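Local coordinates for protein chorismatase (Streptomyces hygroscopicus, PDB 4BPS) that hydrolyses chorismate to pyruvate and a dihydroxycyclohexadiene carboxylic acid, a step in the biosynthesis of the immunosuppressants FK506 and FK520, at residues R23-G28 with T73-A78; L39-H44 with D55-T60; W92-A97 with L129-L134; Y98-V103 with V192-R197. All coordinates share one frame; numbering follows the deposited sequence.

Interaction 1: R23-G28 with T73-A78; sequences RFEKTG and TEVWHA
Thr73 opens the contact with both its backbone and its hydroxyl. Its N and O pair with Glu25 in an antiparallel hydrogen-bonded pair, Thr73 N to Glu25 O spanning 2.9 Å at a nearly straight 176°. Its OG1 lies 2.7 Å from Thr27 OG1, a hydrogen bond in which either could donate; the two side chains cross at about a right angle. Because Thr27 lies beyond strand 23-25, this bond extends the contact past the strand. Glu74 sits opposite Phe24 in a non-hydrogen-bonded pair on the other face; its carboxylate takes Trp76 NE1 on OE2, while OE1 meets Lys297 and His44. Val75 closes a second hydrogen-bonded pair with Arg23, Val75 N to Arg23 O being 2.8 Å, and its CG2 touches Glu25 CG at 3.7 Å. The first torsion of His77 (chi1 -67°) sets CG beside its own backbone N, and Arg23 CG packs against the imidazole, 3.5 Å from His77 NE2. A water 2.7 Å from His77 NE2 lies in the ring plane and donates to Glu25 OE2, bridging the two side chains across the strands; ND1 bonds Thr37 OG1. A leucine at His77 would probably leave that water and Thr37 without their ring-nitrogen partner and the Glu25 carboxylate freer to turn. The strand axes run 4.8 Å apart at 144°, evidence of a twisted antiparallel pair. Strand 21-25 is outermost in its five-stranded sheet within the chain, strand 72-77 separates it from strand 38-44, and the Trp76 ring meets those of Phe100 and Trp138 in the six-stranded sheet.

Interaction 2: L39-H44 with D55-T60; sequences LGLIEH and DGAPRT
A parallel strand pair at the heart of a mixed sheet brings Leu41 beside Arg59 and Ile42 beside Thr60, the short axes lying 4.7 Å apart with only 9° between their directions. The backbone bonds step from one strand to the other: Leu41 N reaches Pro58 O at 2.9 Å, Thr60 N makes a weak bond to Leu41 O, and Glu43 N meets Thr60 O at 2.9 Å. On the Leu41 face, the CD1 branch of Leu41 lies 3.6 Å from Ala57 CB. Farther along, Arg59 starts with CG anti to its backbone N and bends at chi2, and its guanidinium forms a salt bridge in which a single oxygen of Glu43 takes two donors: Glu43 OE1 is 2.7 Å from Arg59 NH2, while its 3.1 Å bond from Arg59 NE is weak and bent. Arg59 NH2 comes on the syn side but 25° out of the carboxylate plane, and the carboxylate and guanidinium planes stand 85° apart, so this is not the flat, two-oxygen form of the pair. On the reverse face, Ile42 and Thr60 lie side by side with Ile42 CD1 4.0 Å from Thr60 CG2, while Thr60 OG1 bonds Asp50 O and Arg104. Ile42, Pro58 and Thr60 also pack on Val102 of the six-stranded YjgF-type sheet. On the antiparallel edge of strand 38-44, Trp76 is paired with two successive residues, Leu39 and Gly40, a classic beta bulge.

Interaction 3: W92-A97 with L129-L134; sequences WARTDA and LGYPLL
Tyr131 OH sits between two partners from segment 92-97, accepting from one and donating to the other. Arg94 NH1 gives it a hydrogen bond of 2.9 Å at 157°, with the oxygen close to the guanidinium plane; the hydroxyl in turn donates to Thr95 O at 2.6 Å, approaching in the carbonyl plane. Arg94 CG sits between its backbone N and carbonyl carbon (chi1 70°), and the chain extends from there to NE alongside the phenol oxygen. NE makes a salt bridge to Glu83 and NH2 is hydrogen-bonded elsewhere; NH1 is also in a long salt bridge to Asp96 OD1. Thr95 OG1 accepts from Ala97 N at 3.2 Å, an ST turn, and from Tyr98 N. Leu129 CD1 lies over one face of the Trp92 ring, a CH-pi contact 3.8 Å from the six-membered ring centroid, while Trp92 NE1 is satisfied by Asp87. Gly130, with positive phi, is the C-prime residue of the Schellman motif closing helix 112-129. A phenylalanine at Tyr131 would probably leave Thr95 O without this donor and remove one of the acceptors that orient Arg94. The chained bonds from Arg94 through Tyr131 to Thr95 are likely to be mutually polarising, with the cationic guanidinium making the phenol a stronger donor.

Interaction 4: Y98-V103 with V192-R197; sequences YLFGVV and VFLAAR
The Phe193 ring lies over Gly101, whose CA meets one face 3.6 Å above the plane and offset toward the rim, a CH-pi contact 25° off the normal. At the edge of the same ring is Leu99 CD2, 4.1 Å from Phe193 CE2. The cross-strand placement follows from the first torsion of Phe193, which sets CG between the backbone N and the carbonyl carbon (chi1 64°), and from the absence of a side chain on Gly101: a CB there would clash with Phe193 CZ. On the opposite face of the sheet, the Phe100 ring receives Leu194 CD2 at its edge, close to its plane and 3.8 Å from Phe100 CD1, while Val192 CG1 approaches obliquely to 3.5 Å from Phe100 CE1. Tyr98 lies on the same face, its CD1 3.8 Å from Ala196 CB, with Ala195 O at the edge of its ring, near the plane. In the backbone, Leu99 with Ala195 and Gly101 with Phe193 are hydrogen-bonded pairs, for example Leu99 N to Ala195 O at 2.8 Å; Phe100 with Leu194 is a non-hydrogen-bonded pair. The short axes are 4.6 Å apart at 162°. Phe193 touches Val122 and Thr126 of helix 112-129, whereas Phe100 meets Trp76 of the other sheet. An aromatic laid across a cross-strand glycine is a recognised antiparallel pairing, and here it belongs to a central strand pair of a helix-covered YjgF-like sheet.

Overall arrangement
Interactions 1 and 2 share the five-stranded sheet, where strands 72-77 and 38-44 are neighbours, and their centres lie about 9 Å apart. Interactions 3 and 4 belong to the six-stranded sheet and its helix 112-129, with centres about 6 Å apart. Along the chain, interaction 2 falls between the two segments of interaction 1; interactions 3 and 4 follow, their segments alternating. The two sheets pack together: Ile42 CD1 is 3.6 Å from Val192 CG2, and Gly40 CA 3.5 Å from Phe100 CE2. The contacts thus join two stacked sheets and a covering helix into one packed unit. The Val192 side chain is about 11 Å from the bound 3-(2-carboxyethyl)benzoic acid, that of Glu74 about 14 Å.

Interaction 1: R23-G28 with T73-A78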
loop_
_atom_site.group_PDB
_atom_site.type_symbol
_atom_site.label_atom_id
_atom_site.label_comp_id
_atom_site.label_asym_id
_atom_site.label_seq_id
_atom_site.Cartn_x
_atom_site.Cartn_y
_atom_site.Cartn_z
ATOM N N ARG A 23 13.018 -3.350 1.845
ATOM C CA ARG A 23 13.604 -4.543 2.452
ATOM C C ARG A 23 12.662 -5.057 3.523
ATOM O O ARG A 23 11.963 -4.267 4.150
ATOM C CB ARG A 23 14.939 -4.221 3.141
ATOM C CG ARG A 23 16.058 -3.770 2.220
ATOM C CD ARG A 23 16.674 -4.921 1.461
ATOM N NE ARG A 23 17.827 -4.478 0.676
ATOM C CZ ARG A 23 17.796 -4.120 -0.605
ATOM N NH1 ARG A 23 16.668 -4.165 -1.306
ATOM N NH2 ARG A 23 18.912 -3.720 -1.203
ATOM N N PHE A 24 12.661 -6.373 3.741
ATOM C CA PHE A 24 11.964 -6.964 4.880
ATOM C C PHE A 24 13.020 -7.429 5.871
ATOM O O PHE A 24 13.988 -8.115 5.500
ATOM C CB PHE A 24 11.124 -8.162 4.475
ATOM C CG PHE A 24 9.915 -7.849 3.605
ATOM C CD1 PHE A 24 9.498 -6.555 3.316
ATOM C CD2 PHE A 24 9.188 -8.909 3.093
ATOM C CE1 PHE A 24 8.367 -6.321 2.534
ATOM C CE2 PHE A 24 8.073 -8.692 2.330
ATOM C CZ PHE A 24 7.652 -7.410 2.042
ATOM N N GLU A 25 12.850 -7.024 7.126
ATOM C CA GLU A 25 13.831 -7.324 8.157
ATOM C C GLU A 25 13.144 -7.969 9.354
ATOM O O GLU A 25 11.951 -7.822 9.596
ATOM C CB GLU A 25 14.574 -6.051 8.614
ATOM C CG GLU A 25 15.253 -5.208 7.512
ATOM C CD GLU A 25 16.492 -5.846 6.846
ATOM O OE1 GLU A 25 17.009 -6.847 7.397
ATOM O OE2 GLU A 25 16.944 -5.341 5.777
ATOM N N LYS A 26 13.927 -8.684 10.137
ATOM C CA LYS A 26 13.430 -9.252 11.378
ATOM C C LYS A 26 13.297 -8.131 12.395
ATOM O O LYS A 26 14.256 -7.391 12.633
ATOM C CB LYS A 26 14.408 -10.303 11.899
ATOM C CG LYS A 26 14.395 -11.597 11.106
ATOM C CD LYS A 26 13.138 -12.430 11.385
ATOM C CE LYS A 26 12.064 -12.260 10.302
ATOM N NZ LYS A 26 10.949 -13.233 10.473
ATOM N N THR A 27 12.121 -8.002 12.992
ATOM C CA THR A 27 11.921 -6.946 13.979
ATOM C C THR A 27 12.785 -7.266 15.195
ATOM O O THR A 27 12.873 -8.414 15.612
ATOM C CB THR A 27 10.439 -6.807 14.368
ATOM O OG1 THR A 27 9.661 -6.557 13.190
ATOM C CG2 THR A 27 10.222 -5.657 15.363
ATOM N N GLY A 28 13.459 -6.258 15.728
ATOM C CA GLY A 28 14.288 -6.443 16.905
ATOM C C GLY A 28 15.711 -6.886 16.598
ATOM O O GLY A 28 16.538 -6.999 17.509
ATOM N N THR A 73 9.555 -6.290 9.957
ATOM C CA THR A 73 9.639 -4.867 9.655
ATOM C C THR A 73 9.795 -4.645 8.158
ATOM O O THR A 73 10.661 -5.236 7.484
ATOM C CB THR A 73 10.817 -4.215 10.391
ATOM O OG1 THR A 73 10.660 -4.473 11.783
ATOM C CG2 THR A 73 10.856 -2.700 10.200
ATOM N N GLU A 74 8.912 -3.807 7.637
ATOM C CA GLU A 74 8.963 -3.349 6.253
ATOM C C GLU A 74 9.759 -2.044 6.247
ATOM O O GLU A 74 9.328 -1.053 6.835
ATOM C CB GLU A 74 7.529 -3.118 5.774
ATOM C CG GLU A 74 7.366 -2.408 4.446
ATOM C CD GLU A 74 5.913 -2.110 4.139
ATOM O OE1 GLU A 74 5.022 -2.895 4.559
ATOM O OE2 GLU A 74 5.636 -1.079 3.473
ATOM N N VAL A 75 10.928 -2.044 5.598
ATOM C CA VAL A 75 11.834 -0.903 5.627
ATOM C C VAL A 75 11.921 -0.293 4.229
ATOM O O VAL A 75 12.255 -0.988 3.269
ATOM C CB VAL A 75 13.252 -1.304 6.096
ATOM C CG1 VAL A 75 14.102 -0.059 6.288
ATOM C CG2 VAL A 75 13.203 -2.144 7.396
ATOM N N TRP A 76 11.630 1.000 4.136
ATOM C CA TRP A 76 11.775 1.742 2.889
ATOM C C TRP A 76 13.112 2.469 2.884
ATOM O O TRP A 76 13.559 3.015 3.906
ATOM C CB TRP A 76 10.578 2.676 2.682
ATOM C CG TRP A 76 9.420 1.852 2.257
ATOM C CD1 TRP A 76 8.459 1.310 3.055
ATOM C CD2 TRP A 76 9.196 1.354 0.939
ATOM N NE1 TRP A 76 7.616 0.511 2.292
ATOM C CE2 TRP A 76 8.063 0.524 0.989
ATOM C CE3 TRP A 76 9.848 1.534 -0.284
ATOM C CZ2 TRP A 76 7.557 -0.115 -0.146
ATOM C CZ3 TRP A 76 9.340 0.906 -1.408
ATOM C CH2 TRP A 76 8.211 0.093 -1.334
ATOM N N HIS A 77 13.729 2.458 1.715
ATOM C CA HIS A 77 15.061 2.998 1.468
ATOM C C HIS A 77 15.037 3.894 0.236
ATOM O O HIS A 77 14.184 3.726 -0.650
ATOM C CB HIS A 77 16.020 1.855 1.123
ATOM C CG HIS A 77 16.299 0.909 2.244
ATOM N ND1 HIS A 77 17.498 0.915 2.919
ATOM C CD2 HIS A 77 15.568 -0.103 2.779
ATOM C CE1 HIS A 77 17.490 -0.050 3.830
ATOM N NE2 HIS A 77 16.325 -0.666 3.775
ATOM N N ALA A 78 16.017 4.784 0.136
ATOM C CA ALA A 78 16.300 5.408 -1.159
ATOM C C ALA A 78 17.777 5.758 -1.205
ATOM O O ALA A 78 18.559 5.026 -1.795
ATOM C CB ALA A 78 15.401 6.638 -1.388
HETATM O O HOH W 1 16.538 -2.611 5.645
#

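Interaction 2: L39-H44 with D55-T60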
loop_
_atom_site.group_PDB
_atom_site.type_symbol
_atom_site.label_atom_id
_atom_site.label_comp_id
_atom_site.label_asym_id
_atom_site.label_seq_id
_atom_site.Cartn_x
_atom_site.Cartn_y
_atom_site.Cartn_z
ATOM N N LEU A 39 14.825 5.177 4.931
ATOM C CA LEU A 39 13.881 6.287 4.954
ATOM C C LEU A 39 12.911 6.118 6.110
ATOM O O LEU A 39 12.693 7.058 6.850
ATOM C CB LEU A 39 13.070 6.356 3.663
ATOM C CG LEU A 39 13.564 7.128 2.471
ATOM C CD1 LEU A 39 12.633 6.873 1.311
ATOM C CD2 LEU A 39 13.574 8.630 2.802
ATOM N N GLY A 40 12.326 4.935 6.260
ATOM C CA GLY A 40 11.296 4.759 7.264
ATOM C C GLY A 40 10.956 3.298 7.425
ATOM O O GLY A 40 11.387 2.471 6.618
ATOM N N LEU A 41 10.180 3.001 8.464
ATOM C CA LEU A 41 9.967 1.630 8.902
ATOM C C LEU A 41 8.529 1.424 9.349
ATOM O O LEU A 41 7.991 2.231 10.112
ATOM C CB LEU A 41 10.898 1.322 10.102
ATOM C CG LEU A 41 12.408 1.532 9.982
ATOM C CD1 LEU A 41 12.778 2.913 10.461
ATOM C CD2 LEU A 41 13.100 0.487 10.794
ATOM N N ILE A 42 7.931 0.324 8.902
ATOM C CA ILE A 42 6.593 -0.077 9.335
ATOM C C ILE A 42 6.702 -1.459 9.963
ATOM O O ILE A 42 7.106 -2.420 9.301
ATOM C CB ILE A 42 5.597 -0.125 8.150
ATOM C CG1 ILE A 42 5.553 1.231 7.426
ATOM C CG2 ILE A 42 4.234 -0.585 8.637
ATOM C CD1 ILE A 42 5.069 2.397 8.279
ATOM N N GLU A 43 6.366 -1.532 11.247
ATOM C CA GLU A 43 6.428 -2.800 11.986
ATOM C C GLU A 43 5.089 -3.516 11.931
ATOM O O GLU A 43 4.103 -3.079 12.523
ATOM C CB GLU A 43 6.828 -2.540 13.440
ATOM C CG GLU A 43 8.156 -1.815 13.523
ATOM C CD GLU A 43 8.581 -1.513 14.928
ATOM O OE1 GLU A 43 7.706 -1.241 15.776
ATOM O OE2 GLU A 43 9.798 -1.525 15.187
ATOM N N HIS A 44 5.031 -4.616 11.181
ATOM C CA HIS A 44 3.834 -5.452 11.105
ATOM C C HIS A 44 3.870 -6.463 12.221
ATOM O O HIS A 44 4.865 -7.139 12.417
ATOM C CB HIS A 44 3.817 -6.198 9.769
ATOM C CG HIS A 44 3.648 -5.279 8.608
ATOM N ND1 HIS A 44 2.420 -4.771 8.237
ATOM C CD2 HIS A 44 4.574 -4.727 7.787
ATOM C CE1 HIS A 44 2.606 -3.947 7.218
ATOM N NE2 HIS A 44 3.900 -3.911 6.920
ATOM N N ASP A 55 15.870 8.371 15.073
ATOM C CA ASP A 55 17.040 8.907 14.388
ATOM C C ASP A 55 16.748 9.302 12.946
ATOM O O ASP A 55 17.436 8.863 12.005
ATOM C CB ASP A 55 18.205 7.928 14.443
ATOM C CG ASP A 55 19.537 8.592 14.095
ATOM O OD1 ASP A 55 19.660 9.830 14.278
ATOM O OD2 ASP A 55 20.460 7.885 13.634
ATOM N N GLY A 56 15.732 10.146 12.784
ATOM C CA GLY A 56 15.374 10.672 11.488
ATOM C C GLY A 56 14.462 9.795 10.647
ATOM O O GLY A 56 14.014 10.205 9.554
ATOM N N ALA A 57 14.157 8.588 11.117
ATOM C CA ALA A 57 13.381 7.670 10.290
ATOM C C ALA A 57 11.968 7.554 10.855
ATOM O O ALA A 57 11.814 7.144 12.003
ATOM C CB ALA A 57 14.049 6.309 10.273
ATOM N N PRO A 58 10.937 7.941 10.082
ATOM C CA PRO A 58 9.567 7.710 10.544
ATOM C C PRO A 58 9.345 6.238 10.835
ATOM O O PRO A 58 9.782 5.377 10.051
ATOM C CB PRO A 58 8.715 8.143 9.353
ATOM C CG PRO A 58 9.533 9.114 8.623
ATOM C CD PRO A 58 10.968 8.692 8.821
ATOM N N ARG A 59 8.611 5.962 11.909
ATOM C CA ARG A 59 8.316 4.600 12.291
ATOM C C ARG A 59 6.948 4.493 12.935
ATOM O O ARG A 59 6.541 5.388 13.684
ATOM C CB ARG A 59 9.388 4.140 13.297
ATOM C CG ARG A 59 9.161 2.808 13.944
ATOM C CD ARG A 59 8.536 3.012 15.320
ATOM N NE ARG A 59 8.280 1.748 15.994
ATOM C CZ ARG A 59 8.052 1.637 17.297
ATOM N NH1 ARG A 59 8.068 2.715 18.073
ATOM N NH2 ARG A 59 7.837 0.438 17.827
ATOM N N THR A 60 6.259 3.389 12.677
ATOM C CA THR A 60 5.098 3.043 13.473
ATOM C C THR A 60 4.892 1.538 13.372
ATOM O O THR A 60 5.449 0.890 12.491
ATOM C CB THR A 60 3.833 3.802 13.021
ATOM O OG1 THR A 60 2.853 3.800 14.072
ATOM C CG2 THR A 60 3.193 3.201 11.776
#

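Interaction 3: W92-A97 with L129-L134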
loop_
_atom_site.group_PDB
_atom_site.type_symbol
_atom_site.label_atom_id
_atom_site.label_comp_id
_atom_site.label_asym_id
_atom_site.label_seq_id
_atom_site.Cartn_x
_atom_site.Cartn_y
_atom_site.Cartn_z
ATOM N N TRP A 92 7.975 12.276 8.640
ATOM C CA TRP A 92 8.479 12.172 7.284
ATOM C C TRP A 92 9.990 12.264 7.227
ATOM O O TRP A 92 10.641 12.833 8.106
ATOM C CB TRP A 92 7.837 13.256 6.403
ATOM C CG TRP A 92 7.998 14.672 6.906
ATOM C CD1 TRP A 92 7.126 15.366 7.708
ATOM C CD2 TRP A 92 9.108 15.553 6.674
ATOM N NE1 TRP A 92 7.611 16.615 7.979
ATOM C CE2 TRP A 92 8.817 16.761 7.339
ATOM C CE3 TRP A 92 10.307 15.442 5.949
ATOM C CZ2 TRP A 92 9.689 17.848 7.332
ATOM C CZ3 TRP A 92 11.171 16.549 5.926
ATOM C CH2 TRP A 92 10.857 17.723 6.625
ATOM N N ALA A 93 10.526 11.680 6.159
ATOM C CA ALA A 93 11.936 11.815 5.805
ATOM C C ALA A 93 12.000 12.017 4.305
ATOM O O ALA A 93 11.234 11.387 3.561
ATOM C CB ALA A 93 12.724 10.559 6.188
ATOM N N ARG A 94 12.922 12.867 3.852
ATOM C CA ARG A 94 13.048 13.126 2.420
ATOM C C ARG A 94 14.504 13.016 2.000
ATOM O O ARG A 94 15.427 13.363 2.764
ATOM C CB ARG A 94 12.510 14.529 2.066
ATOM C CG ARG A 94 13.369 15.690 2.561
ATOM C CD ARG A 94 12.661 17.065 2.353
ATOM N NE ARG A 94 13.577 18.156 2.710
ATOM C CZ ARG A 94 14.530 18.641 1.907
ATOM N NH1 ARG A 94 14.656 18.187 0.667
ATOM N NH2 ARG A 94 15.377 19.571 2.339
ATOM N N THR A 95 14.694 12.544 0.772
ATOM C CA THR A 95 15.915 12.807 0.023
ATOM C C THR A 95 15.617 14.010 -0.864
ATOM O O THR A 95 14.508 14.529 -0.846
ATOM C CB THR A 95 16.315 11.612 -0.827
ATOM O OG1 THR A 95 15.329 11.425 -1.850
ATOM C CG2 THR A 95 16.461 10.353 0.032
ATOM N N ASP A 96 16.565 14.500 -1.659
ATOM C CA ASP A 96 16.207 15.591 -2.546
ATOM C C ASP A 96 15.131 15.193 -3.555
ATOM O O ASP A 96 14.321 16.048 -3.946
ATOM C CB ASP A 96 17.434 16.177 -3.226
ATOM C CG ASP A 96 18.269 17.029 -2.265
ATOM O OD1 ASP A 96 17.715 17.605 -1.298
ATOM O OD2 ASP A 96 19.490 17.160 -2.481
ATOM N N ALA A 97 15.045 13.906 -3.908
ATOM C CA ALA A 97 14.113 13.458 -4.943
ATOM C C ALA A 97 12.834 12.776 -4.453
ATOM O O ALA A 97 11.851 12.749 -5.214
ATOM C CB ALA A 97 14.836 12.528 -5.919
ATOM N N LEU A 129 6.288 20.688 0.944
ATOM C CA LEU A 129 7.674 20.246 0.888
ATOM C C LEU A 129 8.199 20.159 -0.545
ATOM O O LEU A 129 9.413 20.084 -0.750
ATOM C CB LEU A 129 7.851 18.896 1.568
ATOM C CG LEU A 129 7.667 18.848 3.088
ATOM C CD1 LEU A 129 7.861 17.429 3.598
ATOM C CD2 LEU A 129 8.623 19.755 3.815
ATOM N N GLY A 130 7.308 20.138 -1.542
ATOM C CA GLY A 130 7.740 20.059 -2.931
ATOM C C GLY A 130 7.881 18.636 -3.460
ATOM O O GLY A 130 8.760 18.399 -4.296
ATOM N N TYR A 131 6.997 17.729 -3.036
ATOM C CA TYR A 131 6.979 16.348 -3.506
ATOM C C TYR A 131 5.553 16.013 -3.959
ATOM O O TYR A 131 4.879 15.175 -3.372
ATOM C CB TYR A 131 7.483 15.370 -2.426
ATOM C CG TYR A 131 8.902 15.648 -2.014
ATOM C CD1 TYR A 131 9.203 16.711 -1.158
ATOM C CD2 TYR A 131 9.956 14.876 -2.497
ATOM C CE1 TYR A 131 10.507 17.002 -0.802
ATOM C CE2 TYR A 131 11.276 15.179 -2.159
ATOM C CZ TYR A 131 11.537 16.238 -1.308
ATOM O OH TYR A 131 12.828 16.547 -0.966
ATOM N N PRO A 132 5.078 16.681 -5.024
ATOM C CA PRO A 132 3.646 16.608 -5.328
ATOM C C PRO A 132 3.194 15.290 -5.958
ATOM O O PRO A 132 1.989 15.060 -6.009
ATOM C CB PRO A 132 3.449 17.758 -6.324
ATOM C CG PRO A 132 4.785 17.875 -6.996
ATOM C CD PRO A 132 5.782 17.650 -5.884
ATOM N N LEU A 133 4.093 14.456 -6.467
ATOM C CA LEU A 133 3.682 13.249 -7.188
ATOM C C LEU A 133 3.611 12.090 -6.227
ATOM O O LEU A 133 4.633 11.510 -5.870
ATOM C CB LEU A 133 4.661 12.948 -8.314
ATOM C CG LEU A 133 4.824 14.041 -9.372
ATOM C CD1 LEU A 133 5.779 13.537 -10.466
ATOM C CD2 LEU A 133 3.513 14.489 -9.991
ATOM N N LEU A 134 2.411 11.737 -5.771
ATOM C CA LEU A 134 2.310 10.554 -4.930
ATOM C C LEU A 134 2.625 9.300 -5.747
ATOM O O LEU A 134 2.195 9.175 -6.890
ATOM C CB LEU A 134 0.911 10.420 -4.325
ATOM C CG LEU A 134 0.592 11.398 -3.210
ATOM C CD1 LEU A 134 -0.910 11.350 -2.925
ATOM C CD2 LEU A 134 1.358 11.030 -1.935
#

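Interaction 4: Y98-V103 with V192-R197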
loop_
_atom_site.group_PDB
_atom_site.type_symbol
_atom_site.label_atom_id
_atom_site.label_comp_id
_atom_site.label_asym_id
_atom_site.label_seq_id
_atom_site.Cartn_x
_atom_site.Cartn_y
_atom_site.Cartn_z
ATOM N N TYR A 98 12.832 12.203 -3.239
ATOM C CA TYR A 98 11.691 11.407 -2.773
ATOM C C TYR A 98 11.379 11.683 -1.305
ATOM O O TYR A 98 12.232 12.126 -0.536
ATOM C CB TYR A 98 11.933 9.899 -2.979
ATOM C CG TYR A 98 12.187 9.560 -4.425
ATOM C CD1 TYR A 98 11.129 9.487 -5.343
ATOM C CD2 TYR A 98 13.479 9.344 -4.906
ATOM C CE1 TYR A 98 11.381 9.209 -6.694
ATOM C CE2 TYR A 98 13.716 9.069 -6.246
ATOM C CZ TYR A 98 12.666 8.986 -7.126
ATOM O OH TYR A 98 12.866 8.713 -8.469
ATOM N N LEU A 99 10.139 11.384 -0.925
ATOM C CA LEU A 99 9.614 11.633 0.425
ATOM C C LEU A 99 8.873 10.373 0.897
ATOM O O LEU A 99 8.129 9.756 0.125
ATOM C CB LEU A 99 8.632 12.797 0.351
ATOM C CG LEU A 99 7.795 13.180 1.567
ATOM C CD1 LEU A 99 8.689 13.728 2.629
ATOM C CD2 LEU A 99 6.690 14.220 1.198
ATOM N N PHE A 100 9.075 10.010 2.164
ATOM C CA PHE A 100 8.336 8.938 2.839
ATOM C C PHE A 100 7.630 9.545 4.040
ATOM O O PHE A 100 8.261 10.260 4.803
ATOM C CB PHE A 100 9.311 7.852 3.307
ATOM C CG PHE A 100 8.668 6.729 4.074
ATOM C CD1 PHE A 100 8.041 5.695 3.416
ATOM C CD2 PHE A 100 8.709 6.689 5.455
ATOM C CE1 PHE A 100 7.457 4.638 4.128
ATOM C CE2 PHE A 100 8.124 5.635 6.157
ATOM C CZ PHE A 100 7.497 4.627 5.487
ATOM N N GLY A 101 6.351 9.225 4.228
ATOM C CA GLY A 101 5.615 9.711 5.386
ATOM C C GLY A 101 4.691 8.667 5.969
ATOM O O GLY A 101 4.236 7.736 5.281
ATOM N N VAL A 102 4.386 8.844 7.254
ATOM C CA VAL A 102 3.510 7.964 7.990
ATOM C C VAL A 102 2.666 8.800 8.944
ATOM O O VAL A 102 3.193 9.704 9.586
ATOM C CB VAL A 102 4.420 7.031 8.881
ATOM C CG1 VAL A 102 3.586 6.078 9.712
ATOM C CG2 VAL A 102 5.490 6.292 8.065
ATOM N N VAL A 103 1.375 8.491 9.045
ATOM C CA VAL A 103 0.469 9.254 9.894
ATOM C C VAL A 103 -0.684 8.338 10.280
ATOM O O VAL A 103 -1.035 7.422 9.535
ATOM C CB VAL A 103 -0.044 10.511 9.150
ATOM C CG1 VAL A 103 -0.732 10.175 7.819
ATOM C CG2 VAL A 103 -0.947 11.363 10.030
ATOM N N VAL A 192 0.470 5.252 5.092
ATOM C CA VAL A 192 1.875 5.330 4.732
ATOM C C VAL A 192 1.931 5.797 3.291
ATOM O O VAL A 192 1.111 5.363 2.486
ATOM C CB VAL A 192 2.540 3.930 4.867
ATOM C CG1 VAL A 192 4.022 3.967 4.532
ATOM C CG2 VAL A 192 2.293 3.335 6.241
ATOM N N PHE A 193 2.905 6.632 2.931
ATOM C CA PHE A 193 2.987 7.062 1.542
ATOM C C PHE A 193 4.413 7.364 1.106
ATOM O O PHE A 193 5.288 7.718 1.929
ATOM C CB PHE A 193 2.090 8.289 1.265
ATOM C CG PHE A 193 2.501 9.518 2.025
ATOM C CD1 PHE A 193 2.051 9.726 3.328
ATOM C CD2 PHE A 193 3.342 10.463 1.444
ATOM C CE1 PHE A 193 2.439 10.849 4.038
ATOM C CE2 PHE A 193 3.728 11.588 2.148
ATOM C CZ PHE A 193 3.275 11.771 3.451
ATOM N N LEU A 194 4.625 7.189 -0.193
ATOM C CA LEU A 194 5.823 7.635 -0.886
ATOM C C LEU A 194 5.421 8.704 -1.898
ATOM O O LEU A 194 4.357 8.606 -2.517
ATOM C CB LEU A 194 6.449 6.470 -1.655
ATOM C CG LEU A 194 7.158 5.422 -0.805
ATOM C CD1 LEU A 194 7.343 4.138 -1.610
ATOM C CD2 LEU A 194 8.513 5.945 -0.325
ATOM N N ALA A 195 6.281 9.706 -2.080
ATOM C CA ALA A 195 6.022 10.774 -3.034
ATOM C C ALA A 195 7.344 11.207 -3.675
ATOM O O ALA A 195 8.430 10.957 -3.134
ATOM C CB ALA A 195 5.367 11.969 -2.359
ATOM N N ALA A 196 7.229 11.857 -4.830
ATOM C CA ALA A 196 8.367 12.301 -5.619
ATOM C C ALA A 196 8.330 13.798 -5.851
ATOM O O ALA A 196 7.267 14.396 -6.083
ATOM C CB ALA A 196 8.396 11.564 -6.959
ATOM N N ARG A 197 9.531 14.383 -5.865
ATOM C CA ARG A 197 9.738 15.790 -6.206
ATOM C C ARG A 197 9.198 16.100 -7.600
ATOM O O ARG A 197 8.578 17.141 -7.851
ATOM C CB ARG A 197 11.227 16.120 -6.153
ATOM C CG ARG A 197 11.560 17.507 -6.699
ATOM C CD ARG A 197 13.036 17.859 -6.628
ATOM N NE ARG A 197 13.886 16.896 -7.317
ATOM C CZ ARG A 197 15.207 16.871 -7.246
ATOM N NH1 ARG A 197 15.885 17.765 -6.524
ATOM N NH2 ARG A 197 15.843 15.913 -7.901
#